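Local coordinates for chitinase A (Cycas revoluta, PDB 4MNK), which probably hydrolyses chitin as a class V, family 18 glycoside hydrolase with a TIM-barrel fold, and holds chitin oligosaccharide in its binding pocket, at residues A159-H163 with Q164-P168; E174-V177 with Q178-A182; Q308-A311 with L312-Y316. All coordinates share one frame; numbering follows the deposited sequence.

Overall arrangement
Contacts 1 and 2 are neighbours, their centres about 12 Å apart, whereas contact 3 stands apart, its centre about 22 Å from that of contact 1 and about 27 Å from that of contact 2. Contact 1 carries Tyr161 and Phe162, which belong to a glycan pocket and meet a bound NAG sugar. Contact 2, the turn into helix 177-183, is joined to it by two polar contacts: Lys165 NZ forms a salt bridge with Glu174 OE1 at 2.8 Å, and Gln164 NE2 lies 2.8 Å from Tyr175 O in a probable hydrogen bond. Contact 3 lies within helix 307-319, with the side chain of Lys313 about 12 Å from a bound NAG.

Contact 1 (A159-H163 with Q164-P168); sequences AVYFH and QKLFP. With NAG (2-acetamido-2-deoxy-beta-D-glucopyranose), chain C.
Beyond Gln164, whose amide end is held by residues 174-175, Lys165 sends its backbone N-H to His163 ND1 (3.0 Å, 166° at the hydrogen), within the imidazole plane, so the ring acts as acceptor and this bond helps to fix its rotation. Leu166 suits the buried side, its CD2 packing against Tyr161 CB at 3.7 Å. Phe167, entered through a cis peptide bond, turns its edge to the Tyr161 face, a T-shaped pair with planes at 89° and CD2 3.5 Å from Tyr161 CZ. A chi1 of -170° sets the tyrosine ring beside its own carbonyl carbon, with Phe167 over one face and NAG O7 at the edge, in the ring plane, where Tyr161 OH donates to it at 2.6 Å. Pro168, in the conformer given here, lays CB over the centre of the His163 ring in a CH-pi contact and sets CD at the edge of the Tyr161 ring. A leucine in place of Tyr161 would probably leave the sugar's acetamido oxygen without this donor and the Phe167 edge without its aromatic face. Strand 155-161 lies between strands 114-119 and 186-190, helix 217-227 touches His163 and Gln164, and strand 165-166 pairs antiparallel with 173-174.

Contact 2 (E174-V177 with Q178-A182); sequences EYPV and QFIAA
Pro176 and Val177 open helix 177-183 by offering their carbonyls to amides one turn on. Pro176 O accepts the N-H of Ile180 at 3.0 Å, and Val177 O takes that of Ala181 at 2.9 Å. Pro176 occupies the N-cap. Proline is at home there: it has no N-H to give, and the first turn of a helix has no preceding carbonyl to receive one, while its carbonyl is still available to Ile180.

This helix links strand 155-161 to the parallel strand 186-190 in the TIM barrel of the family 18 enzymes. The antiparallel pair of strands 165-166 and 173-174 precedes it, and the chain passes from strand 173-174 into the helix within a few residues.

The apolar contacts follow the same turn. Pro176 and Phe179 lie side by side and point the same way, CB to CB at 3.8 Å, and Pro176 CG comes near Phe179 CD2. With CG1 anti to its carbonyl carbon (chi1 -72°), Ile180 turns back toward the start of the helix, bringing CG1 to 3.3 Å from Pro176 O and CD1 to 3.8 Å from Tyr175 CB. A branched aliphatic chain suits this buried place, where it meets Met229 as well as Tyr175 CB; it also touches Glu158 of strand 155-161.

The hydroxyl of Tyr175 is hydrogen-bonded to Tyr161 N, the backbone of the residue whose own hydroxyl binds the sugar, so this buried ring has its polar atom satisfied. The side chain of Phe179 touches Val132 and Val135 of helix 125-149, and Met128 of that helix meets both Tyr175 and Pro176.

Contact 3 (Q308-A311 with L312-Y316); sequences QSVA and LKVQY
Leu312 lies beside Gln308, one helical turn on, the two side chains pointing the same way with Leu312 CD1 4.1 Å from Gln308 CG. Its backbone N donates to Gln308 O at 3.1 Å. The leucine's CG is anti to its own carbonyl carbon (chi1 -70°), which swings the branch back along the helix until CG sits 3.4 Å from that same oxygen. Ala311 has only a methyl group, well suited to a face on which another helix packs, and its carbonyl accepts the N-H of Gln315 at 3.0 Å. Ser309 gives its carbonyl to Lys313 N at 2.8 Å, and Lys313 CG also leans on that oxygen. The serine hydroxyl turns the other way, to Asp305 and Asn306 just before the segment. Lys313 NZ is hydrogen-bonded to Ala206 O and salt-bridged to Asp305, the long, extended chain carrying the charge to both from a buried position. Val310 and Val314 lie side by side, CG1 of the first 4.1 Å from CG2 of the second, small branched groups for a buried side. Helix 337-346 packs on Ala311 and Val314, strand 283-287 meets Gln308, Ser309 and Leu312 through Phe286, and helix 217-227 meets Tyr316.

Contact 1 (A159-H163 with Q164-P168)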
ATOM      1  N   ALA A 159       4.455  -0.372   5.666  1.00  6.03           N
ATOM      2  CA  ALA A 159       4.635  -0.044   4.263  1.00  6.44           C
ATOM      3  C   ALA A 159       6.113   0.216   4.010  1.00  6.44           C
ATOM      4  O   ALA A 159       6.785   0.872   4.815  1.00  6.95           O
ATOM      5  CB  ALA A 159       3.814   1.180   3.904  1.00  7.01           C
ATOM      6  N   VAL A 160       6.618  -0.309   2.899  1.00  6.33           N
ATOM      7  CA  VAL A 160       7.981  -0.017   2.475  1.00  6.44           C
ATOM      8  C   VAL A 160       8.009   0.487   1.039  1.00  6.38           C
ATOM      9  O   VAL A 160       7.152   0.138   0.221  1.00  6.52           O
ATOM     10  CB  VAL A 160       8.961  -1.221   2.660  1.00  6.40           C
ATOM     11  CG1 VAL A 160       9.055  -1.629   4.127  1.00  6.79           C
ATOM     12  CG2 VAL A 160       8.567  -2.409   1.796  1.00  6.40           C
ATOM     13  N   TYR A 161       8.998   1.327   0.759  1.00  6.48           N
ATOM     14  CA  TYR A 161       9.342   1.758  -0.588  1.00  6.67           C
ATOM     15  C   TYR A 161       9.538   0.526  -1.473  1.00  6.51           C
ATOM     16  O   TYR A 161       9.801  -0.570  -0.967  1.00  6.52           O
ATOM     17  CB  TYR A 161      10.629   2.581  -0.503  1.00  6.92           C
ATOM     18  CG  TYR A 161      11.045   3.329  -1.751  1.00  7.08           C
ATOM     19  CD1 TYR A 161      12.291   3.098  -2.329  1.00  7.46           C
ATOM     20  CD2 TYR A 161      10.214   4.288  -2.333  1.00  7.46           C
ATOM     21  CE1 TYR A 161      12.698   3.789  -3.461  1.00  7.83           C
ATOM     22  CE2 TYR A 161      10.609   4.983  -3.470  1.00  7.97           C
ATOM     23  CZ  TYR A 161      11.854   4.727  -4.026  1.00  8.09           C
ATOM     24  OH  TYR A 161      12.267   5.405  -5.150  1.00  9.41           O
ATOM     25  N   PHE A 162       9.408   0.698  -2.788  1.00  6.63           N
ATOM     26  CA  PHE A 162       9.520  -0.432  -3.714  1.00  6.90           C
ATOM     27  C   PHE A 162      10.882  -1.120  -3.641  1.00  6.95           C
ATOM     28  O   PHE A 162      11.001  -2.302  -3.962  1.00  7.13           O
ATOM     29  CB  PHE A 162       9.202  -0.002  -5.156  1.00  7.19           C
ATOM     30  CG  PHE A 162      10.399   0.463  -5.947  1.00  7.36           C
ATOM     31  CD1 PHE A 162      10.903   1.752  -5.793  1.00  7.97           C
ATOM     32  CD2 PHE A 162      11.009  -0.389  -6.865  1.00  8.01           C
ATOM     33  CE1 PHE A 162      12.005   2.182  -6.530  1.00  8.75           C
ATOM     34  CE2 PHE A 162      12.111   0.031  -7.602  1.00  8.70           C
ATOM     35  CZ  PHE A 162      12.610   1.317  -7.439  1.00  9.34           C
ATOM     36  N   HIS A 163      11.888  -0.363  -3.201  1.00  7.37           N
ATOM     37  CA  HIS A 163      13.280  -0.798  -3.189  1.00  7.74           C
ATOM     38  C   HIS A 163      13.810  -0.816  -1.760  1.00  7.79           C
ATOM     39  O   HIS A 163      13.382  -0.025  -0.916  1.00  7.73           O
ATOM     40  CB  HIS A 163      14.108   0.172  -4.033  1.00  8.12           C
ATOM     41  CG  HIS A 163      15.394  -0.400  -4.543  1.00  9.10           C
ATOM     42  ND1 HIS A 163      16.513  -0.544  -3.754  1.00  9.72           N
ATOM     43  CD2 HIS A 163      15.745  -0.831  -5.778  1.00  9.87           C
ATOM     44  CE1 HIS A 163      17.496  -1.053  -4.476  1.00  9.99           C
ATOM     45  NE2 HIS A 163      17.056  -1.237  -5.708  1.00 10.40           N
ATOM     46  N   GLN A 164      14.750  -1.721  -1.500  1.00  8.14           N
ATOM     47  CA  GLN A 164      15.361  -1.863  -0.182  1.00  8.62           C
ATOM     48  C   GLN A 164      16.256  -0.671   0.180  1.00  8.85           C
ATOM     49  O   GLN A 164      16.459  -0.383   1.362  1.00  8.63           O
ATOM     50  CB  GLN A 164      16.128  -3.191  -0.110  1.00  8.73           C
ATOM     51  CG  GLN A 164      16.683  -3.563   1.267  1.00  9.49           C
ATOM     52  CD  GLN A 164      18.147  -3.182   1.449  1.00 10.26           C
ATOM     53  OE1 GLN A 164      18.884  -2.988   0.478  1.00 11.17           O
ATOM     54  NE2 GLN A 164      18.577  -3.084   2.700  1.00 10.54           N
ATOM     55  N   LYS A 165      16.768   0.022  -0.836  1.00  9.46           N
ATOM     56  CA  LYS A 165      17.622   1.192  -0.640  1.00 10.23           C
ATOM     57  C   LYS A 165      16.815   2.480  -0.737  1.00 10.35           C
ATOM     58  O   LYS A 165      15.996   2.649  -1.644  1.00 10.42           O
ATOM     59  CB  LYS A 165      18.749   1.232  -1.679  1.00 10.73           C
ATOM     60  CG  LYS A 165      19.611  -0.020  -1.764  1.00 12.37           C
ATOM     61  CD  LYS A 165      20.649  -0.087  -0.656  1.00 14.24           C
ATOM     62  CE  LYS A 165      21.537  -1.310  -0.826  1.00 15.52           C
ATOM     63  NZ  LYS A 165      22.643  -1.337   0.167  1.00 17.28           N
ATOM     64  N   LEU A 166      17.053   3.386   0.205  1.00 10.55           N
ATOM     65  CA  LEU A 166      16.487   4.726   0.150  1.00 11.10           C
ATOM     66  C   LEU A 166      17.623   5.711  -0.118  1.00 11.55           C
ATOM     67  O   LEU A 166      18.330   6.090   0.811  1.00 11.40           O
ATOM     68  CB  LEU A 166      15.781   5.072   1.469  1.00 11.12           C
ATOM     69  CG  LEU A 166      14.586   4.214   1.897  1.00 10.93           C
ATOM     70  CD1 LEU A 166      14.242   4.438   3.364  1.00 11.71           C
ATOM     71  CD2 LEU A 166      13.373   4.494   1.018  1.00 11.36           C
ATOM     72  N   PHE A 167      17.837   6.116  -1.370  1.00 12.21           N
ATOM     73  CA  PHE A 167      17.088   5.680  -2.549  1.00 12.94           C
ATOM     74  C   PHE A 167      18.090   5.061  -3.547  1.00 13.64           C
ATOM     75  O   PHE A 167      19.290   5.311  -3.420  1.00 13.65           O
ATOM     76  CB  PHE A 167      16.325   6.878  -3.126  1.00 12.74           C
ATOM     77  CG  PHE A 167      15.264   7.408  -2.198  1.00 12.40           C
ATOM     78  CD1 PHE A 167      15.569   8.383  -1.250  1.00 12.09           C
ATOM     79  CD2 PHE A 167      13.967   6.909  -2.250  1.00 12.17           C
ATOM     80  CE1 PHE A 167      14.593   8.860  -0.375  1.00 12.22           C
ATOM     81  CE2 PHE A 167      12.984   7.379  -1.380  1.00 12.08           C
ATOM     82  CZ  PHE A 167      13.299   8.360  -0.443  1.00 12.00           C
ATOM     83  N   PRO A 168      17.610   4.255  -4.519  0.50 13.99           N
ATOM     84  CA  PRO A 168      18.527   3.521  -5.408  0.50 14.42           C
ATOM     85  C   PRO A 168      19.507   4.379  -6.217  0.50 14.86           C
ATOM     86  O   PRO A 168      20.600   3.905  -6.540  0.50 15.00           O
ATOM     87  CB  PRO A 168      17.579   2.759  -6.346  0.50 14.42           C
ATOM     88  CG  PRO A 168      16.261   3.446  -6.219  0.50 14.12           C
ATOM     89  CD  PRO A 168      16.203   3.919  -4.806  0.50 14.05           C
TER
HETATM   90  C1  NAG C   2       9.054   9.646  -7.946  1.00 16.39           C
HETATM   91  C2  NAG C   2       8.362   8.709  -6.955  1.00 15.99           C
HETATM   92  C3  NAG C   2       6.864   8.995  -6.828  1.00 16.71           C
HETATM   93  C4  NAG C   2       6.573  10.485  -6.662  1.00 17.61           C
HETATM   94  C5  NAG C   2       7.383  11.321  -7.663  1.00 17.78           C
HETATM   95  C6  NAG C   2       7.198  12.821  -7.439  1.00 18.59           C
HETATM   96  C7  NAG C   2       9.578   6.581  -6.867  1.00 14.03           C
HETATM   97  C8  NAG C   2       9.657   5.163  -7.352  1.00 14.53           C
HETATM   98  N2  NAG C   2       8.568   7.320  -7.333  1.00 14.93           N
HETATM   99  O3  NAG C   2       6.348   8.273  -5.730  1.00 17.28           O
HETATM  100  O4  NAG C   2       5.190  10.709  -6.846  1.00 18.34           O
HETATM  101  O5  NAG C   2       8.764  10.993  -7.614  1.00 17.09           O
HETATM  102  O6  NAG C   2       7.714  13.197  -6.180  1.00 19.71           O
HETATM  103  O7  NAG C   2      10.426   7.015  -6.083  1.00 13.54           O

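Contact 2 (E174-V177 with Q178-A182)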
ATOM      1  N   GLU A 174      18.901   2.457   4.223  1.00 10.81           N
ATOM      2  CA  GLU A 174      18.249   1.286   3.653  1.00 10.44           C
ATOM      3  C   GLU A 174      17.460   0.565   4.731  1.00  9.98           C
ATOM      4  O   GLU A 174      17.744   0.719   5.918  1.00  9.98           O
ATOM      5  CB  GLU A 174      19.275   0.345   3.010  1.00 10.80           C
ATOM      6  CG  GLU A 174      20.286  -0.266   3.969  1.00 12.09           C
ATOM      7  CD  GLU A 174      21.414  -0.960   3.237  1.00 13.83           C
ATOM      8  OE1 GLU A 174      22.286  -0.254   2.688  1.00 15.70           O
ATOM      9  OE2 GLU A 174      21.423  -2.207   3.211  1.00 15.01           O
ATOM     10  N   TYR A 175      16.471  -0.222   4.320  1.00  9.18           N
ATOM     11  CA  TYR A 175      15.679  -0.991   5.272  1.00  8.90           C
ATOM     12  C   TYR A 175      16.510  -2.126   5.861  1.00  8.88           C
ATOM     13  O   TYR A 175      17.110  -2.908   5.115  1.00  8.94           O
ATOM     14  CB  TYR A 175      14.420  -1.547   4.609  1.00  8.57           C
ATOM     15  CG  TYR A 175      13.410  -0.495   4.219  1.00  7.99           C
ATOM     16  CD1 TYR A 175      13.330  -0.036   2.907  1.00  7.87           C
ATOM     17  CD2 TYR A 175      12.529   0.039   5.161  1.00  7.77           C
ATOM     18  CE1 TYR A 175      12.401   0.934   2.536  1.00  7.37           C
ATOM     19  CE2 TYR A 175      11.594   1.010   4.805  1.00  7.28           C
ATOM     20  CZ  TYR A 175      11.532   1.451   3.487  1.00  7.20           C
ATOM     21  OH  TYR A 175      10.608   2.404   3.114  1.00  7.17           O
ATOM     22  N   PRO A 176      16.560  -2.213   7.202  1.00  8.78           N
ATOM     23  CA  PRO A 176      17.307  -3.298   7.841  1.00  8.73           C
ATOM     24  C   PRO A 176      16.480  -4.586   7.817  1.00  8.69           C
ATOM     25  O   PRO A 176      15.596  -4.774   8.655  1.00  8.73           O
ATOM     26  CB  PRO A 176      17.523  -2.782   9.268  1.00  8.85           C
ATOM     27  CG  PRO A 176      16.384  -1.837   9.515  1.00  8.92           C
ATOM     28  CD  PRO A 176      15.994  -1.262   8.180  1.00  8.80           C
ATOM     29  N   VAL A 177      16.763  -5.458   6.852  1.00  8.79           N
ATOM     30  CA  VAL A 177      15.858  -6.577   6.560  1.00  9.09           C
ATOM     31  C   VAL A 177      15.787  -7.648   7.647  1.00  8.81           C
ATOM     32  O   VAL A 177      14.722  -8.211   7.880  1.00  8.64           O
ATOM     33  CB  VAL A 177      16.101  -7.220   5.161  1.00  9.37           C
ATOM     34  CG1 VAL A 177      15.929  -6.182   4.063  1.00  9.66           C
ATOM     35  CG2 VAL A 177      17.469  -7.886   5.075  1.00  9.89           C
ATOM     36  N   GLN A 178      16.912  -7.923   8.307  1.00  8.61           N
ATOM     37  CA  GLN A 178      16.935  -8.907   9.387  1.00  8.44           C
ATOM     38  C   GLN A 178      16.124  -8.400  10.584  1.00  8.19           C
ATOM     39  O   GLN A 178      15.331  -9.142  11.169  1.00  8.28           O
ATOM     40  CB  GLN A 178      18.374  -9.228   9.795  1.00  8.30           C
ATOM     41  CG  GLN A 178      18.499 -10.361  10.797  1.00  8.73           C
ATOM     42  CD  GLN A 178      19.875 -10.418  11.416  1.00  8.78           C
ATOM     43  OE1 GLN A 178      20.284  -9.508  12.138  1.00  8.93           O
ATOM     44  NE2 GLN A 178      20.603 -11.488  11.130  1.00  9.65           N
ATOM     45  N   PHE A 179      16.331  -7.129  10.927  1.00  8.23           N
ATOM     46  CA  PHE A 179      15.548  -6.433  11.948  1.00  8.22           C
ATOM     47  C   PHE A 179      14.048  -6.539  11.655  1.00  8.29           C
ATOM     48  O   PHE A 179      13.258  -6.928  12.521  1.00  8.41           O
ATOM     49  CB  PHE A 179      15.979  -4.960  12.003  1.00  8.29           C
ATOM     50  CG  PHE A 179      15.128  -4.098  12.897  1.00  8.22           C
ATOM     51  CD1 PHE A 179      15.517  -3.848  14.207  1.00  8.11           C
ATOM     52  CD2 PHE A 179      13.949  -3.521  12.427  1.00  8.46           C
ATOM     53  CE1 PHE A 179      14.737  -3.051  15.040  1.00  8.10           C
ATOM     54  CE2 PHE A 179      13.166  -2.724  13.255  1.00  8.47           C
ATOM     55  CZ  PHE A 179      13.561  -2.489  14.562  1.00  8.19           C
ATOM     56  N   ILE A 180      13.674  -6.196  10.424  1.00  8.38           N
ATOM     57  CA  ILE A 180      12.281  -6.216   9.991  1.00  8.67           C
ATOM     58  C   ILE A 180      11.687  -7.628  10.051  1.00  8.80           C
ATOM     59  O   ILE A 180      10.579  -7.819  10.558  1.00  8.81           O
ATOM     60  CB  ILE A 180      12.131  -5.617   8.572  1.00  8.69           C
ATOM     61  CG1 ILE A 180      12.342  -4.100   8.605  1.00  8.97           C
ATOM     62  CG2 ILE A 180      10.771  -5.957   7.981  1.00  9.26           C
ATOM     63  CD1 ILE A 180      12.495  -3.456   7.235  1.00  9.68           C
ATOM     64  N   ALA A 181      12.428  -8.615   9.548  1.00  8.95           N
ATOM     65  CA  ALA A 181      11.956 -10.002   9.552  1.00  9.32           C
ATOM     66  C   ALA A 181      11.709 -10.539  10.966  1.00  9.55           C
ATOM     67  O   ALA A 181      10.801 -11.342  11.182  1.00 10.14           O
ATOM     68  CB  ALA A 181      12.925 -10.899   8.801  1.00  9.41           C
ATOM     69  N   ALA A 182      12.510 -10.082  11.924  1.00  9.71           N
ATOM     70  CA  ALA A 182      12.361 -10.518  13.308  1.00  9.94           C
ATOM     71  C   ALA A 182      11.197  -9.828  14.018  1.00  9.96           C
ATOM     72  O   ALA A 182      10.505 -10.449  14.828  1.00 10.35           O
ATOM     73  CB  ALA A 182      13.654 -10.301  14.069  1.00 10.08           C
TER

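Contact 3 (Q308-A311 with L312-Y316)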
ATOM      1  N   GLN A 308      -5.207  -8.761 -17.205  1.00  7.26           N
ATOM      2  CA  GLN A 308      -4.034  -9.510 -17.645  1.00  6.83           C
ATOM      3  C   GLN A 308      -2.786  -9.198 -16.818  1.00  6.51           C
ATOM      4  O   GLN A 308      -2.094 -10.113 -16.369  1.00  6.48           O
ATOM      5  CB  GLN A 308      -3.760  -9.269 -19.130  1.00  6.82           C
ATOM      6  CG  GLN A 308      -2.646 -10.136 -19.689  1.00  7.13           C
ATOM      7  CD  GLN A 308      -2.500 -10.022 -21.190  1.00  7.01           C
ATOM      8  OE1 GLN A 308      -3.141  -9.192 -21.836  1.00  7.16           O
ATOM      9  NE2 GLN A 308      -1.651 -10.868 -21.756  1.00  7.52           N
ATOM     10  N   SER A 309      -2.495  -7.916 -16.610  1.00  6.24           N
ATOM     11  CA  SER A 309      -1.280  -7.561 -15.877  1.00  6.46           C
ATOM     12  C   SER A 309      -1.346  -7.982 -14.408  1.00  6.33           C
ATOM     13  O   SER A 309      -0.334  -8.384 -13.843  1.00  6.51           O
ATOM     14  CB  SER A 309      -0.923  -6.079 -16.033  1.00  6.81           C
ATOM     15  OG  SER A 309      -1.847  -5.241 -15.370  1.00  6.93           O
ATOM     16  N   VAL A 310      -2.534  -7.920 -13.802  1.00  6.27           N
ATOM     17  CA  VAL A 310      -2.693  -8.368 -12.416  1.00  6.48           C
ATOM     18  C   VAL A 310      -2.437  -9.875 -12.297  1.00  6.48           C
ATOM     19  O   VAL A 310      -1.714 -10.316 -11.404  1.00  6.71           O
ATOM     20  CB  VAL A 310      -4.067  -7.966 -11.819  1.00  6.34           C
ATOM     21  CG1 VAL A 310      -4.329  -8.685 -10.497  1.00  6.69           C
ATOM     22  CG2 VAL A 310      -4.126  -6.462 -11.611  1.00  6.52           C
ATOM     23  N   ALA A 311      -3.008 -10.663 -13.207  1.00  6.61           N
ATOM     24  CA  ALA A 311      -2.762 -12.105 -13.198  1.00  6.77           C
ATOM     25  C   ALA A 311      -1.268 -12.401 -13.329  1.00  6.73           C
ATOM     26  O   ALA A 311      -0.738 -13.276 -12.648  1.00  6.44           O
ATOM     27  CB  ALA A 311      -3.542 -12.795 -14.299  1.00  7.05           C
ATOM     28  N   LEU A 312      -0.594 -11.656 -14.200  1.00  6.72           N
ATOM     29  CA  LEU A 312       0.842 -11.840 -14.398  1.00  7.02           C
ATOM     30  C   LEU A 312       1.651 -11.435 -13.165  1.00  6.98           C
ATOM     31  O   LEU A 312       2.595 -12.127 -12.793  1.00  7.07           O
ATOM     32  CB  LEU A 312       1.315 -11.100 -15.650  1.00  7.22           C
ATOM     33  CG  LEU A 312       0.836 -11.702 -16.977  1.00  7.18           C
ATOM     34  CD1 LEU A 312       1.050 -10.728 -18.118  1.00  7.75           C
ATOM     35  CD2 LEU A 312       1.506 -13.043 -17.279  1.00  7.63           C
ATOM     36  N   LYS A 313       1.263 -10.335 -12.523  1.00  6.81           N
ATOM     37  CA  LYS A 313       1.942  -9.879 -11.303  1.00  6.96           C
ATOM     38  C   LYS A 313       1.756 -10.851 -10.143  1.00  7.06           C
ATOM     39  O   LYS A 313       2.690 -11.094  -9.378  1.00  6.88           O
ATOM     40  CB  LYS A 313       1.462  -8.486 -10.896  1.00  6.98           C
ATOM     41  CG  LYS A 313       2.051  -7.379 -11.728  1.00  7.14           C
ATOM     42  CD  LYS A 313       1.592  -6.027 -11.244  1.00  7.11           C
ATOM     43  CE  LYS A 313       2.361  -4.945 -11.954  1.00  6.77           C
ATOM     44  NZ  LYS A 313       1.991  -3.609 -11.436  1.00  6.42           N
ATOM     45  N   VAL A 314       0.552 -11.401 -10.014  1.00  7.10           N
ATOM     46  CA  VAL A 314       0.254 -12.341  -8.934  1.00  7.52           C
ATOM     47  C   VAL A 314       1.001 -13.661  -9.139  1.00  7.68           C
ATOM     48  O   VAL A 314       1.542 -14.227  -8.187  1.00  7.97           O
ATOM     49  CB  VAL A 314      -1.269 -12.544  -8.763  1.00  7.55           C
ATOM     50  CG1 VAL A 314      -1.576 -13.657  -7.768  1.00  7.79           C
ATOM     51  CG2 VAL A 314      -1.916 -11.242  -8.313  1.00  8.04           C
ATOM     52  N   GLN A 315       1.056 -14.126 -10.386  1.00  7.84           N
ATOM     53  CA  GLN A 315       1.837 -15.314 -10.713  1.00  8.25           C
ATOM     54  C   GLN A 315       3.325 -15.066 -10.461  1.00  8.33           C
ATOM     55  O   GLN A 315       4.021 -15.939  -9.942  1.00  8.12           O
ATOM     56  CB  GLN A 315       1.586 -15.760 -12.157  1.00  8.42           C
ATOM     57  CG  GLN A 315       2.187 -17.124 -12.505  1.00  9.41           C
ATOM     58  CD  GLN A 315       1.686 -18.250 -11.613  1.00 10.60           C
ATOM     59  OE1 GLN A 315       0.531 -18.260 -11.181  1.00 11.68           O
ATOM     60  NE2 GLN A 315       2.557 -19.212 -11.341  1.00 11.99           N
ATOM     61  N   TYR A 316       3.799 -13.874 -10.823  1.00  8.48           N
ATOM     62  CA  TYR A 316       5.166 -13.453 -10.505  1.00  8.93           C
ATOM     63  C   TYR A 316       5.446 -13.572  -9.004  1.00  8.83           C
ATOM     64  O   TYR A 316       6.468 -14.131  -8.604  1.00  8.85           O
ATOM     65  CB  TYR A 316       5.434 -12.022 -10.998  1.00  9.04           C
ATOM     66  CG  TYR A 316       6.703 -11.415 -10.433  1.00  9.87           C
ATOM     67  CD1 TYR A 316       7.938 -11.631 -11.045  1.00 10.66           C
ATOM     68  CD2 TYR A 316       6.672 -10.636  -9.273  1.00 10.67           C
ATOM     69  CE1 TYR A 316       9.108 -11.083 -10.520  1.00 11.60           C
ATOM     70  CE2 TYR A 316       7.835 -10.090  -8.740  1.00 11.76           C
ATOM     71  CZ  TYR A 316       9.043 -10.315  -9.369  1.00 12.03           C
ATOM     72  OH  TYR A 316      10.186  -9.770  -8.835  1.00 13.49           O
TER